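Local coordinates for protein epidermin leader peptide processing serine protease EpiP (Staphylococcus aureus subsp. aureus, PDB 3QFH) that probably acts as a subtilisin-like serine endopeptidase that removes the leader peptide from the precursor of the lantibiotic epidermin, at residues I90-S94 with G112-L118; I126-D130 with V181-T185; N142-S148 with P196-M202; H52-I56 with T211-W215. All blocks are in the same frame, centred on the assembly; numbering follows the deposited sequence.

Contact 1 (I90-S94 with G112-L118); sequences IDRTS and GASYDDL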
loop_
_atom_site.group_PDB
_atom_site.type_symbol
_atom_site.label_atom_id
_atom_site.label_comp_id
_atom_site.label_asym_id
_atom_site.label_seq_id
_atom_site.Cartn_x
_atom_site.Cartn_y
_atom_site.Cartn_z
ATOM N N ILE A 90 21.960 15.456 1.656
ATOM C CA ILE A 90 22.024 14.028 1.313
ATOM C C ILE A 90 23.443 13.463 1.442
ATOM O O ILE A 90 24.275 13.623 0.545
ATOM C CB ILE A 90 21.522 13.772 -0.108
ATOM C CG1 ILE A 90 20.056 14.200 -0.218
ATOM C CG2 ILE A 90 21.674 12.296 -0.468
ATOM C CD1 ILE A 90 19.521 14.068 -1.588
ATOM N N ASP A 91 23.688 12.779 2.556
ATOM C CA ASP A 91 24.997 12.217 2.850
ATOM C C ASP A 91 25.118 10.750 2.449
ATOM O O ASP A 91 24.637 9.861 3.151
ATOM C CB ASP A 91 25.303 12.358 4.347
ATOM C CG ASP A 91 26.584 11.652 4.747
ATOM O OD1 ASP A 91 27.489 11.531 3.888
ATOM O OD2 ASP A 91 26.678 11.211 5.918
ATOM N N ARG A 92 25.809 10.513 1.342
ATOM C CA ARG A 92 26.044 9.171 0.847
ATOM C C ARG A 92 27.408 8.595 1.195
ATOM O O ARG A 92 27.582 7.397 1.101
ATOM C CB ARG A 92 25.948 9.173 -0.671
ATOM C CG ARG A 92 24.555 9.253 -1.219
ATOM C CD ARG A 92 24.622 9.837 -2.614
ATOM N NE ARG A 92 24.777 11.285 -2.543
ATOM C CZ ARG A 92 25.075 12.076 -3.574
ATOM N NH1 ARG A 92 25.309 11.572 -4.783
ATOM N NH2 ARG A 92 25.169 13.385 -3.376
ATOM N N THR A 93 28.375 9.423 1.582
ATOM C CA THR A 93 29.746 8.915 1.771
ATOM C C THR A 93 30.444 9.119 3.135
ATOM O O THR A 93 31.511 8.549 3.348
ATOM C CB THR A 93 30.662 9.493 0.667
ATOM O OG1 THR A 93 30.602 10.925 0.707
ATOM C CG2 THR A 93 30.223 9.008 -0.731
ATOM N N SER A 94 29.866 9.885 4.060
ATOM C CA SER A 94 30.521 10.088 5.365
ATOM C C SER A 94 30.606 8.761 6.136
ATOM O O SER A 94 29.932 7.779 5.789
ATOM C CB SER A 94 29.772 11.103 6.238
ATOM O OG SER A 94 28.707 10.477 6.951
ATOM N N GLY A 112 23.948 6.027 -6.264
ATOM C CA GLY A 112 23.804 7.325 -5.616
ATOM C C GLY A 112 23.932 8.525 -6.528
ATOM O O GLY A 112 23.661 9.648 -6.094
ATOM N N ALA A 113 24.335 8.310 -7.783
ATOM C CA ALA A 113 24.464 9.430 -8.733
ATOM C C ALA A 113 23.140 10.157 -8.995
ATOM O O ALA A 113 23.150 11.345 -9.260
ATOM C CB ALA A 113 25.077 8.969 -10.057
ATOM N N SER A 114 22.005 9.463 -8.910
ATOM C CA SER A 114 20.737 10.127 -9.178
ATOM C C SER A 114 20.367 11.194 -8.117
ATOM O O SER A 114 19.570 12.107 -8.412
ATOM C CB SER A 114 19.601 9.131 -9.375
ATOM O OG SER A 114 19.233 8.522 -8.174
ATOM N N TYR A 115 20.953 11.119 -6.919
ATOM C CA TYR A 115 20.672 12.143 -5.901
ATOM C C TYR A 115 21.251 13.513 -6.289
ATOM O O TYR A 115 20.898 14.519 -5.674
ATOM C CB TYR A 115 21.151 11.735 -4.500
ATOM C CG TYR A 115 20.410 10.534 -3.954
ATOM C CD1 TYR A 115 19.079 10.632 -3.570
ATOM C CD2 TYR A 115 21.027 9.309 -3.834
ATOM C CE1 TYR A 115 18.390 9.533 -3.081
ATOM C CE2 TYR A 115 20.343 8.206 -3.348
ATOM C CZ TYR A 115 19.031 8.325 -2.974
ATOM O OH TYR A 115 18.359 7.222 -2.488
ATOM N N ASP A 116 22.135 13.568 -7.284
ATOM C CA ASP A 116 22.645 14.874 -7.737
ATOM C C ASP A 116 21.741 15.498 -8.806
ATOM O O ASP A 116 21.960 16.624 -9.213
ATOM C CB ASP A 116 24.084 14.746 -8.243
ATOM C CG ASP A 116 25.044 14.309 -7.138
ATOM O OD1 ASP A 116 24.998 14.910 -6.040
ATOM O OD2 ASP A 116 25.837 13.367 -7.360
ATOM N N ASP A 117 20.721 14.756 -9.233
ATOM C CA ASP A 117 19.771 15.200 -10.253
ATOM C C ASP A 117 18.365 15.406 -9.668
ATOM O O ASP A 117 17.393 15.460 -10.411
ATOM C CB ASP A 117 19.694 14.134 -11.356
ATOM C CG ASP A 117 21.063 13.838 -11.985
ATOM O OD1 ASP A 117 21.811 14.800 -12.226
ATOM O OD2 ASP A 117 21.383 12.656 -12.243
ATOM N N LEU A 118 18.246 15.496 -8.344
ATOM C CA LEU A 118 16.930 15.682 -7.716
ATOM C C LEU A 118 16.347 17.046 -8.074
ATOM O O LEU A 118 17.098 17.971 -8.331
ATOM C CB LEU A 118 17.024 15.591 -6.197
ATOM C CG LEU A 118 17.379 14.230 -5.592
ATOM C CD1 LEU A 118 17.606 14.373 -4.094
ATOM C CD2 LEU A 118 16.302 13.218 -5.883
#

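Contact 2 (I126-D130 with V181-T185); sequences IAIID and VSGQT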
loop_
_atom_site.group_PDB
_atom_site.type_symbol
_atom_site.label_atom_id
_atom_site.label_comp_id
_atom_site.label_asym_id
_atom_site.label_seq_id
_atom_site.Cartn_x
_atom_site.Cartn_y
_atom_site.Cartn_z
ATOM N N ILE A 126 3.964 12.277 -0.299
ATOM C CA ILE A 126 3.722 10.870 -0.441
ATOM C C ILE A 126 2.883 10.405 0.772
ATOM O O ILE A 126 3.261 10.631 1.917
ATOM C CB ILE A 126 5.031 10.081 -0.499
ATOM C CG1 ILE A 126 5.941 10.621 -1.607
ATOM C CG2 ILE A 126 4.755 8.589 -0.710
ATOM C CD1 ILE A 126 7.320 10.059 -1.557
ATOM N N ALA A 127 1.742 9.788 0.505
ATOM C CA ALA A 127 0.910 9.265 1.556
ATOM C C ALA A 127 1.252 7.809 1.680
ATOM O O ALA A 127 1.473 7.105 0.669
ATOM C CB ALA A 127 -0.574 9.448 1.244
ATOM N N ILE A 128 1.367 7.354 2.908
ATOM C CA ILE A 128 1.657 5.944 3.177
ATOM C C ILE A 128 0.530 5.447 4.049
ATOM O O ILE A 128 0.256 6.007 5.101
ATOM C CB ILE A 128 3.030 5.751 3.881
ATOM C CG1 ILE A 128 4.149 6.405 3.051
ATOM C CG2 ILE A 128 3.345 4.248 4.082
ATOM C CD1 ILE A 128 5.492 6.463 3.773
ATOM N N ILE A 129 -0.138 4.396 3.601
ATOM C CA ILE A 129 -1.217 3.798 4.353
ATOM C C ILE A 129 -0.622 2.529 4.962
ATOM O O ILE A 129 -0.327 1.593 4.252
ATOM C CB ILE A 129 -2.413 3.526 3.443
ATOM C CG1 ILE A 129 -2.885 4.859 2.848
ATOM C CG2 ILE A 129 -3.527 2.821 4.214
ATOM C CD1 ILE A 129 -3.973 4.728 1.826
ATOM N N ASP A 130 -0.409 2.517 6.275
ATOM C CA ASP A 130 0.269 1.377 6.887
ATOM C C ASP A 130 0.031 1.318 8.409
ATOM O O ASP A 130 -0.996 1.834 8.913
ATOM C CB ASP A 130 1.770 1.458 6.534
ATOM C CG ASP A 130 2.398 0.086 6.305
ATOM O OD1 ASP A 130 2.511 -0.724 7.261
ATOM O OD2 ASP A 130 2.794 -0.169 5.150
ATOM N N VAL A 181 8.578 0.894 5.856
ATOM C CA VAL A 181 8.118 1.387 4.589
ATOM C C VAL A 181 8.497 2.853 4.425
ATOM O O VAL A 181 8.972 3.254 3.377
ATOM C CB VAL A 181 6.572 1.179 4.419
ATOM C CG1 VAL A 181 6.047 1.971 3.233
ATOM C CG2 VAL A 181 6.239 -0.329 4.262
ATOM N N SER A 182 8.284 3.648 5.460
ATOM C CA SER A 182 8.580 5.081 5.405
ATOM C C SER A 182 10.034 5.369 5.121
ATOM O O SER A 182 10.366 6.376 4.475
ATOM C CB SER A 182 8.182 5.738 6.713
ATOM O OG SER A 182 6.809 5.526 6.944
ATOM N N GLY A 183 10.911 4.511 5.628
ATOM C CA GLY A 183 12.332 4.668 5.379
ATOM C C GLY A 183 12.685 4.530 3.909
ATOM O O GLY A 183 13.562 5.263 3.403
ATOM N N GLN A 184 11.991 3.629 3.205
ATOM C CA GLN A 184 12.251 3.406 1.788
ATOM C C GLN A 184 11.873 4.602 0.916
ATOM O O GLN A 184 12.516 4.850 -0.095
ATOM C CB GLN A 184 11.562 2.141 1.282
ATOM C CG GLN A 184 12.138 0.832 1.911
ATOM C CD GLN A 184 13.626 0.659 1.624
ATOM O OE1 GLN A 184 14.018 0.304 0.525
ATOM N NE2 GLN A 184 14.443 0.899 2.620
ATOM N N THR A 185 10.861 5.357 1.321
ATOM C CA THR A 185 10.455 6.519 0.550
ATOM C C THR A 185 11.171 7.777 0.999
ATOM O O THR A 185 11.568 8.589 0.175
ATOM C CB THR A 185 8.925 6.853 0.697
ATOM O OG1 THR A 185 8.597 7.083 2.069
ATOM C CG2 THR A 185 8.042 5.773 0.164
#

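Contact 3 (N142-S148 with P196-M202); sequences NNFSTDS and PNNKFTM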
loop_
_atom_site.group_PDB
_atom_site.type_symbol
_atom_site.label_atom_id
_atom_site.label_comp_id
_atom_site.label_asym_id
_atom_site.label_seq_id
_atom_site.Cartn_x
_atom_site.Cartn_y
_atom_site.Cartn_z
ATOM N N ASN A 142 12.539 14.787 9.883
ATOM C CA ASN A 142 12.441 16.001 9.085
ATOM C C ASN A 142 11.397 15.904 7.967
ATOM O O ASN A 142 10.808 16.913 7.575
ATOM C CB ASN A 142 13.798 16.409 8.511
ATOM C CG ASN A 142 13.781 17.829 7.958
ATOM O OD1 ASN A 142 14.143 18.072 6.807
ATOM N ND2 ASN A 142 13.281 18.762 8.760
ATOM N N ASN A 143 11.150 14.694 7.470
ATOM C CA ASN A 143 10.196 14.488 6.382
ATOM C C ASN A 143 8.768 14.169 6.834
ATOM O O ASN A 143 7.818 14.262 6.051
ATOM C CB ASN A 143 10.761 13.443 5.405
ATOM C CG ASN A 143 11.976 13.990 4.621
ATOM O OD1 ASN A 143 12.174 15.218 4.543
ATOM N ND2 ASN A 143 12.758 13.102 4.016
ATOM N N PHE A 144 8.621 13.827 8.108
ATOM C CA PHE A 144 7.331 13.518 8.679
ATOM C C PHE A 144 6.401 14.723 8.639
ATOM O O PHE A 144 6.753 15.778 9.117
ATOM C CB PHE A 144 7.482 13.093 10.141
ATOM C CG PHE A 144 6.175 12.755 10.791
ATOM C CD1 PHE A 144 5.591 13.622 11.693
ATOM C CD2 PHE A 144 5.497 11.587 10.432
ATOM C CE1 PHE A 144 4.373 13.315 12.269
ATOM C CE2 PHE A 144 4.281 11.279 10.984
ATOM C CZ PHE A 144 3.716 12.149 11.917
ATOM N N SER A 145 5.212 14.554 8.090
ATOM C CA SER A 145 4.235 15.643 8.070
ATOM C C SER A 145 3.241 15.499 9.224
ATOM O O SER A 145 2.713 14.401 9.474
ATOM C CB SER A 145 3.469 15.665 6.746
ATOM O OG SER A 145 2.342 16.528 6.836
ATOM N N THR A 146 2.961 16.608 9.905
ATOM C CA THR A 146 1.983 16.602 10.986
ATOM C C THR A 146 0.538 16.462 10.483
ATOM O O THR A 146 -0.381 16.415 11.273
ATOM C CB THR A 146 2.109 17.828 11.888
ATOM O OG1 THR A 146 1.926 19.015 11.112
ATOM C CG2 THR A 146 3.490 17.837 12.581
ATOM N N ASP A 147 0.340 16.393 9.169
ATOM C CA ASP A 147 -0.989 16.156 8.608
ATOM C C ASP A 147 -1.301 14.656 8.627
ATOM O O ASP A 147 -2.367 14.228 8.203
ATOM C CB ASP A 147 -1.081 16.711 7.184
ATOM C CG ASP A 147 -0.975 18.224 7.145
ATOM O OD1 ASP A 147 -1.299 18.872 8.171
ATOM O OD2 ASP A 147 -0.576 18.775 6.092
ATOM N N SER A 148 -0.366 13.855 9.122
ATOM C CA SER A 148 -0.574 12.420 9.214
ATOM C C SER A 148 -1.801 12.139 10.087
ATOM O O SER A 148 -2.038 12.839 11.075
ATOM C CB SER A 148 0.673 11.755 9.777
ATOM O OG SER A 148 1.755 11.858 8.863
ATOM N N PRO A 196 14.485 11.655 -0.629
ATOM C CA PRO A 196 14.938 12.195 0.654
ATOM C C PRO A 196 14.541 13.617 1.040
ATOM O O PRO A 196 14.734 13.985 2.198
ATOM C CB PRO A 196 16.469 12.090 0.566
ATOM C CG PRO A 196 16.778 11.992 -0.874
ATOM C CD PRO A 196 15.604 11.372 -1.542
ATOM N N ASN A 197 14.001 14.397 0.100
ATOM C CA ASN A 197 13.577 15.772 0.385
ATOM C C ASN A 197 12.055 15.961 0.363
ATOM O O ASN A 197 11.566 17.043 0.609
ATOM C CB ASN A 197 14.236 16.726 -0.612
ATOM C CG ASN A 197 15.769 16.629 -0.603
ATOM O OD1 ASN A 197 16.384 16.327 0.417
ATOM N ND2 ASN A 197 16.378 16.883 -1.755
ATOM N N ASN A 198 11.316 14.904 0.065
ATOM C CA ASN A 198 9.857 14.956 0.061
ATOM C C ASN A 198 9.273 14.625 1.426
ATOM O O ASN A 198 9.788 13.769 2.159
ATOM C CB ASN A 198 9.249 13.978 -0.972
ATOM C CG ASN A 198 9.489 14.414 -2.408
ATOM O OD1 ASN A 198 10.573 14.223 -2.952
ATOM N ND2 ASN A 198 8.459 14.989 -3.035
ATOM N N LYS A 199 8.180 15.288 1.758
ATOM C CA LYS A 199 7.479 15.004 2.997
ATOM C C LYS A 199 6.586 13.800 2.750
ATOM O O LYS A 199 6.093 13.595 1.621
ATOM C CB LYS A 199 6.594 16.171 3.432
ATOM C CG LYS A 199 7.280 17.522 3.547
ATOM C CD LYS A 199 8.441 17.489 4.521
ATOM C CE LYS A 199 9.140 18.847 4.574
ATOM N NZ LYS A 199 10.342 18.865 5.456
ATOM N N PHE A 200 6.399 12.992 3.789
ATOM C CA PHE A 200 5.504 11.872 3.726
ATOM C C PHE A 200 4.457 12.070 4.806
ATOM O O PHE A 200 4.682 12.759 5.821
ATOM C CB PHE A 200 6.229 10.528 3.859
ATOM C CG PHE A 200 6.698 10.207 5.250
ATOM C CD1 PHE A 200 5.932 9.404 6.082
ATOM C CD2 PHE A 200 7.912 10.690 5.719
ATOM C CE1 PHE A 200 6.362 9.093 7.350
ATOM C CE2 PHE A 200 8.356 10.372 6.990
ATOM C CZ PHE A 200 7.578 9.587 7.809
ATOM N N THR A 201 3.297 11.494 4.555
ATOM C CA THR A 201 2.178 11.585 5.450
ATOM C C THR A 201 1.772 10.167 5.734
ATOM O O THR A 201 1.535 9.396 4.807
ATOM C CB THR A 201 0.998 12.323 4.799
ATOM O OG1 THR A 201 1.440 13.582 4.291
ATOM C CG2 THR A 201 -0.091 12.559 5.798
ATOM N N MET A 202 1.689 9.811 7.004
ATOM C CA MET A 202 1.320 8.459 7.378
ATOM C C MET A 202 -0.162 8.420 7.683
ATOM O O MET A 202 -0.689 9.328 8.312
ATOM C CB MET A 202 2.149 7.998 8.583
ATOM C CG MET A 202 1.714 6.667 9.242
ATOM S SD MET A 202 1.784 5.227 8.173
ATOM C CE MET A 202 3.517 5.168 7.683
#

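Contact 4 (H52-I56 with T211-W215); sequences HVAQI and TELLW. With SO4 (sulfate ion), chain L.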
loop_
_atom_site.group_PDB
_atom_site.type_symbol
_atom_site.label_atom_id
_atom_site.label_comp_id
_atom_site.label_asym_id
_atom_site.label_seq_id
_atom_site.Cartn_x
_atom_site.Cartn_y
_atom_site.Cartn_z
ATOM N N HIS A 52 -20.181 6.142 0.132
ATOM C CA HIS A 52 -21.476 5.575 0.489
ATOM C C HIS A 52 -21.361 4.186 1.131
ATOM O O HIS A 52 -22.142 3.266 0.813
ATOM C CB HIS A 52 -22.422 5.556 -0.722
ATOM C CG HIS A 52 -22.793 6.920 -1.210
ATOM N ND1 HIS A 52 -22.547 7.349 -2.492
ATOM C CD2 HIS A 52 -23.366 7.963 -0.567
ATOM C CE1 HIS A 52 -22.982 8.589 -2.631
ATOM N NE2 HIS A 52 -23.487 8.983 -1.477
ATOM N N VAL A 53 -20.397 4.025 2.042
ATOM C CA VAL A 53 -20.234 2.757 2.760
ATOM C C VAL A 53 -20.110 2.991 4.266
ATOM O O VAL A 53 -19.533 3.984 4.723
ATOM C CB VAL A 53 -19.052 1.894 2.236
ATOM C CG1 VAL A 53 -19.286 1.485 0.784
ATOM C CG2 VAL A 53 -17.715 2.610 2.377
ATOM N N ALA A 54 -20.702 2.085 5.033
ATOM C CA ALA A 54 -20.669 2.171 6.480
ATOM C C ALA A 54 -20.563 0.788 7.066
ATOM O O ALA A 54 -20.841 -0.211 6.399
ATOM C CB ALA A 54 -21.915 2.844 7.015
ATOM N N GLN A 55 -20.119 0.731 8.308
ATOM C CA GLN A 55 -20.062 -0.526 9.010
ATOM C C GLN A 55 -21.055 -0.349 10.131
ATOM O O GLN A 55 -21.059 0.673 10.817
ATOM C CB GLN A 55 -18.671 -0.825 9.538
ATOM C CG GLN A 55 -18.498 -2.263 9.932
ATOM C CD GLN A 55 -17.088 -2.560 10.411
ATOM O OE1 GLN A 55 -16.454 -1.719 11.060
ATOM N NE2 GLN A 55 -16.603 -3.774 10.128
ATOM N N ILE A 56 -21.910 -1.333 10.301
ATOM C CA ILE A 56 -22.951 -1.269 11.298
ATOM C C ILE A 56 -22.934 -2.534 12.138
ATOM O O ILE A 56 -22.735 -3.641 11.630
ATOM C CB ILE A 56 -24.324 -1.096 10.610
ATOM C CG1 ILE A 56 -24.296 0.142 9.695
ATOM C CG2 ILE A 56 -25.446 -0.997 11.646
ATOM C CD1 ILE A 56 -25.633 0.413 8.967
ATOM N N THR A 211 -6.442 -5.147 10.472
ATOM C CA THR A 211 -6.994 -3.950 9.853
ATOM C C THR A 211 -8.320 -4.349 9.197
ATOM O O THR A 211 -8.637 -5.535 9.090
ATOM C CB THR A 211 -6.019 -3.373 8.809
ATOM O OG1 THR A 211 -6.492 -2.103 8.332
ATOM C CG2 THR A 211 -5.850 -4.344 7.630
ATOM N N GLU A 212 -9.108 -3.354 8.802
ATOM C CA GLU A 212 -10.365 -3.577 8.091
ATOM C C GLU A 212 -10.162 -2.930 6.733
ATOM O O GLU A 212 -9.557 -1.852 6.656
ATOM C CB GLU A 212 -11.534 -2.870 8.787
ATOM C CG GLU A 212 -12.005 -3.437 10.134
ATOM C CD GLU A 212 -12.984 -4.609 10.014
ATOM O OE1 GLU A 212 -12.913 -5.377 9.038
ATOM O OE2 GLU A 212 -13.825 -4.772 10.922
ATOM N N LEU A 213 -10.652 -3.558 5.661
ATOM C CA LEU A 213 -10.512 -2.961 4.334
ATOM C C LEU A 213 -11.245 -1.621 4.264
ATOM O O LEU A 213 -10.856 -0.742 3.508
ATOM C CB LEU A 213 -10.969 -3.908 3.210
ATOM C CG LEU A 213 -10.046 -5.103 2.927
ATOM C CD1 LEU A 213 -10.630 -5.981 1.822
ATOM C CD2 LEU A 213 -8.656 -4.660 2.542
ATOM N N LEU A 214 -12.295 -1.464 5.064
ATOM C CA LEU A 214 -12.994 -0.203 5.123
ATOM C C LEU A 214 -12.112 0.916 5.688
ATOM O O LEU A 214 -12.275 2.061 5.297
ATOM C CB LEU A 214 -14.274 -0.308 5.933
ATOM C CG LEU A 214 -15.380 -1.153 5.283
ATOM C CD1 LEU A 214 -16.581 -1.243 6.232
ATOM C CD2 LEU A 214 -15.796 -0.591 3.953
ATOM N N TRP A 215 -11.202 0.597 6.609
ATOM C CA TRP A 215 -10.319 1.636 7.172
ATOM C C TRP A 215 -9.331 2.056 6.104
ATOM O O TRP A 215 -9.030 3.252 5.940
ATOM C CB TRP A 215 -9.540 1.174 8.420
ATOM C CG TRP A 215 -10.336 0.531 9.536
ATOM C CD1 TRP A 215 -11.679 0.593 9.735
ATOM C CD2 TRP A 215 -9.795 -0.152 10.677
ATOM N NE1 TRP A 215 -12.023 -0.081 10.881
ATOM C CE2 TRP A 215 -10.885 -0.534 11.491
ATOM C CE3 TRP A 215 -8.506 -0.492 11.073
ATOM C CZ2 TRP A 215 -10.723 -1.257 12.675
ATOM C CZ3 TRP A 215 -8.336 -1.214 12.252
ATOM C CH2 TRP A 215 -9.445 -1.581 13.047
HETATM S S SO4 L . -25.010 12.147 -1.689
HETATM O O1 SO4 L . -26.184 12.976 -1.436
HETATM O O2 SO4 L . -24.912 11.885 -3.121
HETATM O O3 SO4 L . -23.803 12.833 -1.231
HETATM O O4 SO4 L . -25.148 10.892 -0.964
HETATM O O HOH W 1 -14.411 -0.938 12.380
#

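Contact 1 (I90-S94 with G112-L118)
The 3-10 turn 113-116, entered through Gly112 and leading towards strand 126-130, turns Tyr115 and Asp116 against Ile90 and Arg92 of the loop that precedes helix 103-108. Arg92 carries the polar half. Its chain bends at chi3 (-79°) and brings the guanidinium end-on to Asp116, with Arg92 NH1 bonded to Asp116 OD2 at 3.2 Å and Arg92 NH2 to OD1 at 3.1 Å. The NH1 bond is nearly straight, at 173°, yet it reaches OD2 from above the carboxylate, because the two flat groups are turned 58° apart. Arg92 NH1 also makes a weak bond to Gly112 O (2.9 Å). Over one guanidinium face lies Tyr115 CB, 4.0 Å above its centre, and Arg92 CD rests 3.8 Å from Tyr115 CD2. Ile90 comes at the same tyrosine crosswise, Ile90 CG2 lying 4.1 Å from Tyr115 CG. The phenol OH is hydrogen-bonded to Gly193 O, which anchors the far end of the ring. Asp116 is exposed, so its ion pair is probably partly screened by solvent; the tyrosine packing, with a weak bond to the Gly112 carbonyl, probably adds short-range grip, joining the loop to the turn by more than charge alone.

Contact 2 (I126-D130 with V181-T185)
Asp130 OD1 is hydrogen-bonded to His177 ND1, while its other carboxylate oxygen, OD2, lies against Val181 CG2 at 3.6 Å. The aspartate's chi1 of -144° falls well away from a staggered position, and directs one carboxylate oxygen to the histidine and the other to the valine. The other methyl of Val181, CG1, anti to the backbone N, passes alongside Ile128 CG2 at 3.6 Å, the two side chains running in opposite directions. Ile128 does the rest with its longer branch. Extended at chi2 (171°), that branch sets CD1 3.6 Å from Ser182 OG and equally 3.6 Å from Thr185 OG1, a methyl lodged against two hydroxyls. Ser182 OG is satisfied within its own helix by Gly178 O. These side chains join strand 126-130, flanked in the parallel sheet by strands 200-204 and 230-233, to helix 177-186, whose short segment here runs nearly antiparallel to the strand, at 162° with the axes 10.0 Å apart. In the subtilisin fold these two elements bring the aspartate and histidine of the catalytic triad; Asp130, His177 and Ser383 have the matching geometry and are probably that triad. The helix also belongs to the connection between strands 149-150 and 200-204, the left-handed crossover known from subtilisins. Farther along, Ile126 CD1 approaches Thr185 CB at 4.2 Å. Helix 382-400 packs beside the contact, through Pro387 on Val181 and Thr185 and through Ala394 on Ile126.

Contact 3 (N142-S148 with P196-M202)
Backbone bonds tie Phe144 and Phe200 into a single bridge of parallel pattern: Phe200 N donates to Asn143 O at 3.0 Å, and Ser145 N to Phe200 O at 2.9 Å. Side-chain bonds extend the seam at both ends. Asn143 ND2 donates to Pro196 O (2.8 Å, 168°), coming down on that carbonyl from above its plane, and is also hydrogen-bonded to Ser186 O, its stronger partner. Lys199, bent at chi2, curls back over the loop until NZ meets Asn142 O at 2.9 Å. At the other end Ser148 OG works both ways, accepting from Met202 N at 2.8 Å and donating to Ser145 O at 2.8 Å. Ser145 O also takes the N-H of Ser148, which closes a type I turn, while Ser145 OG receives Asp147 N in an ST turn. The loop thus lies along strand 200-204 of the subtilisin-type parallel sheet and runs into strand 149-150 at one edge. Aromatic packing is an offset edge-to-face pair: the edge of Phe144 is directed at the face of Phe200, with centroids 5.9 Å apart and planes at 70°. Phe200 has CG between its backbone N and carbonyl carbon (chi1 74°), which turns the ring so that its face receives the edge of Phe144 and also brings it onto Ser182 and Ile128. In plain van der Waals packing, Thr201 CG2 presses tightly on Ser148 CA, at 3.5 Å.

Contact 4 (H52-I56 with T211-W215)
Gln55 and Glu212 meet amide to carboxylate: Gln55 NE2 donates to Glu212 OE2 at 3.1 Å, almost straight at 173°. The oxygen lies in the plane of the amide, but the amide comes to it from above the carboxylate, since the two groups are turned 67° against each other. Beside this bond Leu214 supplies the apolar contact, with CD1 3.9 Å from Gln55 CB and CD2 4.1 Å from Val53 CG2. A water also belongs to the first shell, donating to Gln55 OE1 at 2.6 Å and accepting from Trp215 NE1 at 2.9 Å; with NE2 on the acid, it fixes which way round the amide sits. Gln55 reaches this far because CG is anti to the backbone N (chi1 -164°) and the chain stays extended. Glu212, the N-cap residue of helix 213-225, packs against the indole, its CG 3.3 Å above the Trp215 ring plane near the rim. Farther out, Arg158 NE forms a salt bridge with Glu212 OE2, and Thr79 OG1 is a second partner of Gln55 NE2. Strand 53-59 belongs to the propeptide sheet, which packs on helices 213-225 and 254-269, as prodomains do in subtilisins. At its start His52, in a G1 bulge, holds a sulfate, probably from the crystallisation liquor, through NE2 to O4 (2.6 Å). The buried Glu212 carboxylate shares one oxygen between an arginine and a neutral amide, so the propeptide adds a directional bond to an acid whose charge is probably offset mainly by Arg158.

Overall arrangement
Contacts 2, 3 and 4 are buried, contact 2 nearest the chain centre and contact 3 with an exposed rim. Contacts 2 and 3 share the parallel sheet: strands 126-130 and 200-204 are neighbours, joined by backbone bonds between Ile126, Ile128 and Thr201, and Met202 packs on Ser182. Contact 2 is side-chain packing that includes the probable triad aspartate, whereas contact 3 is dominated by backbone and hydroxyl bonds. Contact 1 sits nearer the surface, its centre about 26 Å from that of the chain, and relies on an ion pair; Ile90 and Tyr115 link it to Pro196 of contact 3. Contact 4, across the molecule, is the one of the four that joins the propeptide to the subtilase part.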